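Local structure of glucose-1-phosphate thymidylyltransferase (Bacillus anthracis, 4ECM) at residues E145-Q158 and Y226-W240. The protein catalyses the transfer of a thymidylyl group from dTTP to glucose-1-phosphate, giving dTDP-glucose and pyrophosphate, a step of dTDP-L-rhamnose biosynthesis. Numbering follows the deposited sequence. Where two conformers were deposited one is given.
Sequences EFTNQKEGAKVLLQ and YLKRGVLTYNEMSGW
The methyl of Ala153 sits against one face of the Tyr226 ring: its CB lies 3.6 Å from the ring centroid and 10° off the normal, a CH-pi contact. Beside it Gly152, without a side chain, brings its CA 3.3 Å from Val231 O in a CA-H...O contact. On the sheet face shared with Ala153, Leu232 CD1 touches both Ala153 CB (3.7 Å) and Val155 CG1, and Leu157 CD1 reaches the Tyr234 ring obliquely, 3.5 Å from CD1.

On the face carrying Lys154, Thr233 and Asn235 polar contacts come first. The Lys154 chain starts trans to the main-chain nitrogen (chi1 176°), then bends at chi3 and chi4, bringing NZ 2.8 Å from both Thr233 OG1 and Asn235 OD1. Asn235 ND2 and Lys154 NZ meet Glu145 OE1 from one face of the carboxylate, while Thr233 OG1 donates to Gln149 OE1. Further along, Met237 CE lies 3.4 Å from Leu156 CD1, unusually close. Glu151 OE1 forms salt bridges with Arg229 NH1 (3.1 Å) and Lys201.

A parallel ladder, from Ala153 N to Val231 O through Met237 N to Leu157 O, with axes 26° apart, places strand 153-159 between 232-236 and antiparallel 190-198 in the mixed sheet of the nucleotidyltransferase fold.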
loop_
_atom_site.group_PDB
_atom_site.type_symbol
_atom_site.label_atom_id
_atom_site.label_comp_id
_atom_site.label_asym_id
_atom_site.label_seq_id
_atom_site.Cartn_x
_atom_site.Cartn_y
_atom_site.Cartn_z
ATOM N N GLU A 145 -35.904 -19.755 6.799
ATOM C CA GLU A 145 -36.904 -19.509 7.837
ATOM C C GLU A 145 -37.197 -18.040 7.949
ATOM O O GLU A 145 -38.354 -17.644 8.051
ATOM C CB GLU A 145 -36.468 -19.970 9.220
ATOM C CG GLU A 145 -36.750 -21.396 9.551
ATOM C CD GLU A 145 -36.449 -21.722 11.024
ATOM O OE1 GLU A 145 -36.565 -20.832 11.901
ATOM O OE2 GLU A 145 -36.113 -22.889 11.292
ATOM N N PHE A 146 -36.143 -17.234 7.984
ATOM C CA PHE A 146 -36.316 -15.801 8.088
ATOM C C PHE A 146 -37.127 -15.233 6.901
ATOM O O PHE A 146 -37.962 -14.364 7.105
ATOM C CB PHE A 146 -34.974 -15.112 8.227
ATOM C CG PHE A 146 -35.076 -13.638 8.485
ATOM C CD1 PHE A 146 -35.715 -13.171 9.614
ATOM C CD2 PHE A 146 -34.483 -12.725 7.630
ATOM C CE1 PHE A 146 -35.811 -11.814 9.864
ATOM C CE2 PHE A 146 -34.560 -11.363 7.878
ATOM C CZ PHE A 146 -35.226 -10.906 9.002
ATOM N N THR A 147 -36.887 -15.752 5.696
ATOM C CA THR A 147 -37.604 -15.307 4.497
ATOM C C THR A 147 -39.101 -15.604 4.622
ATOM O O THR A 147 -39.923 -14.952 3.989
ATOM C CB THR A 147 -37.015 -15.945 3.213
ATOM O OG1 THR A 147 -35.665 -15.489 3.025
ATOM C CG2 THR A 147 -37.836 -15.567 1.992
ATOM N N ASN A 148 -39.441 -16.583 5.459
ATOM C CA ASN A 148 -40.826 -16.938 5.742
ATOM C C ASN A 148 -41.371 -16.224 6.974
ATOM O O ASN A 148 -42.499 -16.471 7.369
ATOM C CB ASN A 148 -40.972 -18.445 5.926
ATOM C CG ASN A 148 -41.028 -19.167 4.618
ATOM O OD1 ASN A 148 -41.843 -18.839 3.759
ATOM N ND2 ASN A 148 -40.173 -20.159 4.451
ATOM N N GLN A 149 -40.579 -15.326 7.560
ATOM C CA GLN A 149 -40.986 -14.605 8.760
ATOM C C GLN A 149 -41.565 -13.264 8.317
ATOM O O GLN A 149 -40.906 -12.522 7.601
ATOM C CB GLN A 149 -39.778 -14.442 9.685
ATOM C CG GLN A 149 -40.047 -13.745 10.998
ATOM C CD GLN A 149 -38.793 -13.667 11.846
ATOM O OE1 GLN A 149 -38.069 -14.648 11.970
ATOM N NE2 GLN A 149 -38.540 -12.506 12.445
ATOM N N LYS A 150 -42.796 -12.971 8.739
ATOM C CA LYS A 150 -43.509 -11.777 8.308
ATOM C C LYS A 150 -42.665 -10.520 8.395
ATOM O O LYS A 150 -42.600 -9.757 7.445
ATOM C CB LYS A 150 -44.836 -11.591 9.072
ATOM C CG LYS A 150 -45.615 -10.364 8.583
ATOM C CD LYS A 150 -47.085 -10.376 8.987
ATOM C CE LYS A 150 -47.280 -10.357 10.494
ATOM N NZ LYS A 150 -48.725 -10.201 10.849
ATOM N N GLU A 151 -42.043 -10.303 9.543
ATOM C CA GLU A 151 -41.145 -9.181 9.711
ATOM C C GLU A 151 -40.230 -9.422 10.893
ATOM O O GLU A 151 -40.334 -10.432 11.568
ATOM C CB GLU A 151 -41.931 -7.900 9.966
ATOM C CG GLU A 151 -42.647 -7.886 11.319
ATOM C CD GLU A 151 -43.228 -6.522 11.651
ATOM O OE1 GLU A 151 -42.474 -5.504 11.595
ATOM O OE2 GLU A 151 -44.434 -6.479 11.986
ATOM N N GLY A 152 -39.332 -8.475 11.138
ATOM C CA GLY A 152 -38.480 -8.526 12.308
ATOM C C GLY A 152 -37.030 -8.884 12.105
ATOM O O GLY A 152 -36.377 -8.405 11.177
ATOM N N ALA A 153 -36.537 -9.737 13.000
ATOM C CA ALA A 153 -35.152 -10.137 13.019
ATOM C C ALA A 153 -35.022 -11.546 13.540
ATOM O O ALA A 153 -35.989 -12.133 14.069
ATOM C CB ALA A 153 -34.340 -9.176 13.908
ATOM N N LYS A 154 -33.813 -12.068 13.395
ATOM C CA LYS A 154 -33.453 -13.391 13.860
ATOM C C LYS A 154 -31.989 -13.387 14.292
ATOM O O LYS A 154 -31.131 -12.799 13.627
ATOM C CB LYS A 154 -33.675 -14.436 12.752
ATOM C CG LYS A 154 -33.235 -15.864 13.117
ATOM C CD LYS A 154 -33.475 -16.873 11.984
ATOM C CE LYS A 154 -34.976 -17.162 11.710
ATOM N NZ LYS A 154 -35.730 -17.807 12.828
ATOM N N VAL A 155 -31.725 -14.031 15.418
ATOM C CA VAL A 155 -30.381 -14.170 15.967
ATOM C C VAL A 155 -30.098 -15.659 16.081
ATOM O O VAL A 155 -31.042 -16.476 16.195
ATOM C CB VAL A 155 -30.220 -13.461 17.338
ATOM C CG1 VAL A 155 -30.354 -11.952 17.162
ATOM C CG2 VAL A 155 -31.235 -13.988 18.367
ATOM N N LEU A 156 -28.814 -16.009 16.004
ATOM C CA LEU A 156 -28.361 -17.397 16.059
ATOM C C LEU A 156 -27.535 -17.568 17.322
ATOM O O LEU A 156 -26.602 -16.798 17.566
ATOM C CB LEU A 156 -27.532 -17.738 14.826
ATOM C CG LEU A 156 -28.212 -17.462 13.478
ATOM C CD1 LEU A 156 -27.328 -17.945 12.300
ATOM C CD2 LEU A 156 -29.606 -18.095 13.409
ATOM N N LEU A 157 -27.873 -18.589 18.110
ATOM C CA LEU A 157 -27.257 -18.811 19.419
ATOM C C LEU A 157 -26.300 -19.994 19.479
ATOM O O LEU A 157 -26.457 -20.989 18.761
ATOM C CB LEU A 157 -28.338 -19.039 20.482
ATOM C CG LEU A 157 -29.486 -18.021 20.575
ATOM C CD1 LEU A 157 -30.436 -18.405 21.727
ATOM C CD2 LEU A 157 -28.945 -16.610 20.739
ATOM N N GLN A 158 -25.304 -19.855 20.350
ATOM C CA GLN A 158 -24.340 -20.902 20.629
ATOM C C GLN A 158 -24.120 -21.009 22.111
ATOM O O GLN A 158 -23.838 -20.017 22.771
ATOM C CB GLN A 158 -22.992 -20.612 19.992
ATOM C CG GLN A 158 -22.833 -21.195 18.632
ATOM C CD GLN A 158 -22.578 -22.708 18.655
ATOM O OE1 GLN A 158 -22.861 -23.396 17.697
ATOM N NE2 GLN A 158 -22.023 -23.198 19.732
ATOM N N TYR A 226 -35.991 -5.059 18.631
ATOM C CA TYR A 226 -36.824 -6.023 17.905
ATOM C C TYR A 226 -37.546 -6.978 18.860
ATOM O O TYR A 226 -38.694 -7.343 18.623
ATOM C CB TYR A 226 -35.998 -6.859 16.954
ATOM C CG TYR A 226 -35.662 -6.248 15.610
ATOM C CD1 TYR A 226 -36.611 -6.206 14.590
ATOM C CD2 TYR A 226 -34.379 -5.813 15.324
ATOM C CE1 TYR A 226 -36.298 -5.710 13.335
ATOM C CE2 TYR A 226 -34.048 -5.314 14.065
ATOM C CZ TYR A 226 -35.010 -5.265 13.075
ATOM O OH TYR A 226 -34.680 -4.787 11.820
ATOM N N LEU A 227 -36.847 -7.386 19.926
ATOM C CA LEU A 227 -37.401 -8.296 20.929
ATOM C C LEU A 227 -38.628 -7.684 21.621
ATOM O O LEU A 227 -39.675 -8.315 21.676
ATOM C CB LEU A 227 -36.336 -8.689 21.957
ATOM C CG LEU A 227 -36.777 -9.618 23.092
ATOM C CD1 LEU A 227 -37.391 -10.911 22.539
ATOM C CD2 LEU A 227 -35.589 -9.913 24.000
ATOM N N LYS A 228 -38.495 -6.462 22.129
ATOM C CA LYS A 228 -39.618 -5.762 22.767
ATOM C C LYS A 228 -40.778 -5.573 21.809
ATOM O O LYS A 228 -41.915 -5.473 22.237
ATOM C CB LYS A 228 -39.210 -4.390 23.293
ATOM C CG LYS A 228 -38.265 -4.424 24.479
ATOM C CD LYS A 228 -38.127 -3.029 25.074
ATOM C CE LYS A 228 -37.241 -3.027 26.316
ATOM N NZ LYS A 228 -37.295 -1.698 27.020
ATOM N N ARG A 229 -40.494 -5.493 20.510
ATOM C CA ARG A 229 -41.570 -5.360 19.537
ATOM C C ARG A 229 -42.223 -6.723 19.258
ATOM O O ARG A 229 -43.214 -6.800 18.549
ATOM C CB ARG A 229 -41.080 -4.689 18.255
ATOM C CG ARG A 229 -40.734 -3.190 18.416
ATOM C CD ARG A 229 -40.236 -2.548 17.088
ATOM N NE ARG A 229 -41.170 -2.832 15.991
ATOM C CZ ARG A 229 -40.871 -3.452 14.843
ATOM N NH1 ARG A 229 -41.842 -3.682 13.960
ATOM N NH2 ARG A 229 -39.627 -3.816 14.546
ATOM N N GLY A 230 -41.671 -7.793 19.826
ATOM C CA GLY A 230 -42.249 -9.121 19.666
ATOM C C GLY A 230 -42.030 -9.752 18.294
ATOM O O GLY A 230 -42.748 -10.688 17.924
ATOM N N VAL A 231 -41.033 -9.267 17.551
ATOM C CA VAL A 231 -40.760 -9.803 16.207
ATOM C C VAL A 231 -39.323 -10.381 16.039
ATOM O O VAL A 231 -38.843 -10.570 14.911
ATOM C CB VAL A 231 -41.085 -8.747 15.129
ATOM C CG1 VAL A 231 -42.622 -8.402 15.182
ATOM C CG2 VAL A 231 -40.225 -7.491 15.321
ATOM N N LEU A 232 -38.668 -10.672 17.159
ATOM C CA LEU A 232 -37.348 -11.301 17.155
ATOM C C LEU A 232 -37.498 -12.826 17.331
ATOM O O LEU A 232 -38.175 -13.258 18.253
ATOM C CB LEU A 232 -36.487 -10.781 18.305
ATOM C CG LEU A 232 -35.089 -11.434 18.373
ATOM C CD1 LEU A 232 -34.282 -11.052 17.148
ATOM C CD2 LEU A 232 -34.333 -11.043 19.652
ATOM N N THR A 233 -36.879 -13.619 16.448
ATOM C CA THR A 233 -36.874 -15.073 16.576
ATOM C C THR A 233 -35.439 -15.519 16.771
ATOM O O THR A 233 -34.508 -14.736 16.578
ATOM C CB THR A 233 -37.467 -15.811 15.336
ATOM O OG1 THR A 233 -36.669 -15.542 14.169
ATOM C CG2 THR A 233 -38.962 -15.403 15.088
ATOM N N TYR A 234 -35.250 -16.770 17.180
ATOM C CA TYR A 234 -33.911 -17.298 17.318
ATOM C C TYR A 234 -33.834 -18.762 16.956
ATOM O O TYR A 234 -34.839 -19.476 16.924
ATOM C CB TYR A 234 -33.389 -17.130 18.739
ATOM C CG TYR A 234 -34.001 -18.081 19.727
ATOM C CD1 TYR A 234 -33.377 -19.288 20.038
ATOM C CD2 TYR A 234 -35.211 -17.783 20.349
ATOM C CE1 TYR A 234 -33.946 -20.177 20.953
ATOM C CE2 TYR A 234 -35.778 -18.652 21.260
ATOM C CZ TYR A 234 -35.143 -19.851 21.558
ATOM O OH TYR A 234 -35.716 -20.713 22.458
ATOM N N ASN A 235 -32.612 -19.186 16.677
ATOM C CA ASN A 235 -32.305 -20.572 16.417
ATOM C C ASN A 235 -30.988 -20.908 17.091
ATOM O O ASN A 235 -30.075 -20.086 17.130
ATOM C CB ASN A 235 -32.157 -20.867 14.929
ATOM C CG ASN A 235 -33.396 -20.565 14.142
ATOM O OD1 ASN A 235 -33.718 -19.402 13.896
ATOM N ND2 ASN A 235 -34.065 -21.613 13.670
ATOM N N GLU A 236 -30.900 -22.116 17.626
ATOM C CA GLU A 236 -29.674 -22.591 18.203
ATOM C C GLU A 236 -28.905 -23.250 17.084
ATOM O O GLU A 236 -29.452 -24.056 16.350
ATOM C CB GLU A 236 -29.952 -23.610 19.300
ATOM C CG GLU A 236 -30.760 -23.056 20.453
ATOM C CD GLU A 236 -30.919 -24.063 21.594
ATOM O OE1 GLU A 236 -29.912 -24.712 21.980
ATOM O OE2 GLU A 236 -32.052 -24.169 22.114
ATOM N N MET A 237 -27.639 -22.898 16.953
ATOM C CA MET A 237 -26.784 -23.461 15.922
ATOM C C MET A 237 -26.396 -24.870 16.267
ATOM O O MET A 237 -26.416 -25.246 17.432
ATOM C CB MET A 237 -25.498 -22.646 15.776
ATOM C CG MET A 237 -25.682 -21.300 15.078
ATOM S SD MET A 237 -24.090 -20.499 14.834
ATOM C CE MET A 237 -24.553 -19.213 13.701
ATOM N N SER A 238 -26.079 -25.676 15.250
ATOM C CA SER A 238 -25.781 -27.111 15.449
ATOM C C SER A 238 -24.302 -27.528 15.527
ATOM O O SER A 238 -23.965 -28.444 16.272
ATOM C CB SER A 238 -26.456 -27.919 14.343
ATOM O OG SER A 238 -26.106 -27.404 13.075
ATOM N N GLY A 239 -23.430 -26.883 14.755
ATOM C CA GLY A 239 -22.014 -27.248 14.754
ATOM C C GLY A 239 -21.165 -26.325 15.605
ATOM O O GLY A 239 -21.666 -25.713 16.552
ATOM N N TRP A 240 -19.891 -26.177 15.245
ATOM C CA TRP A 240 -19.015 -25.323 16.010
ATOM C C TRP A 240 -19.043 -23.874 15.562
ATOM O O TRP A 240 -19.457 -23.535 14.438
ATOM C CB TRP A 240 -17.571 -25.864 16.002
ATOM C CG TRP A 240 -16.960 -26.076 14.647
ATOM C CD1 TRP A 240 -16.879 -27.261 13.966
ATOM C CD2 TRP A 240 -16.306 -25.101 13.825
ATOM N NE1 TRP A 240 -16.237 -27.080 12.769
ATOM C CE2 TRP A 240 -15.873 -25.764 12.655
ATOM C CE3 TRP A 240 -16.047 -23.735 13.959
ATOM C CZ2 TRP A 240 -15.205 -25.104 11.623
ATOM C CZ3 TRP A 240 -15.383 -23.079 12.935
ATOM C CH2 TRP A 240 -14.964 -23.764 11.783
HETATM O O HOH W 1 -36.918 -19.526 14.879
HETATM O O HOH W 2 -39.662 -5.395 11.970
#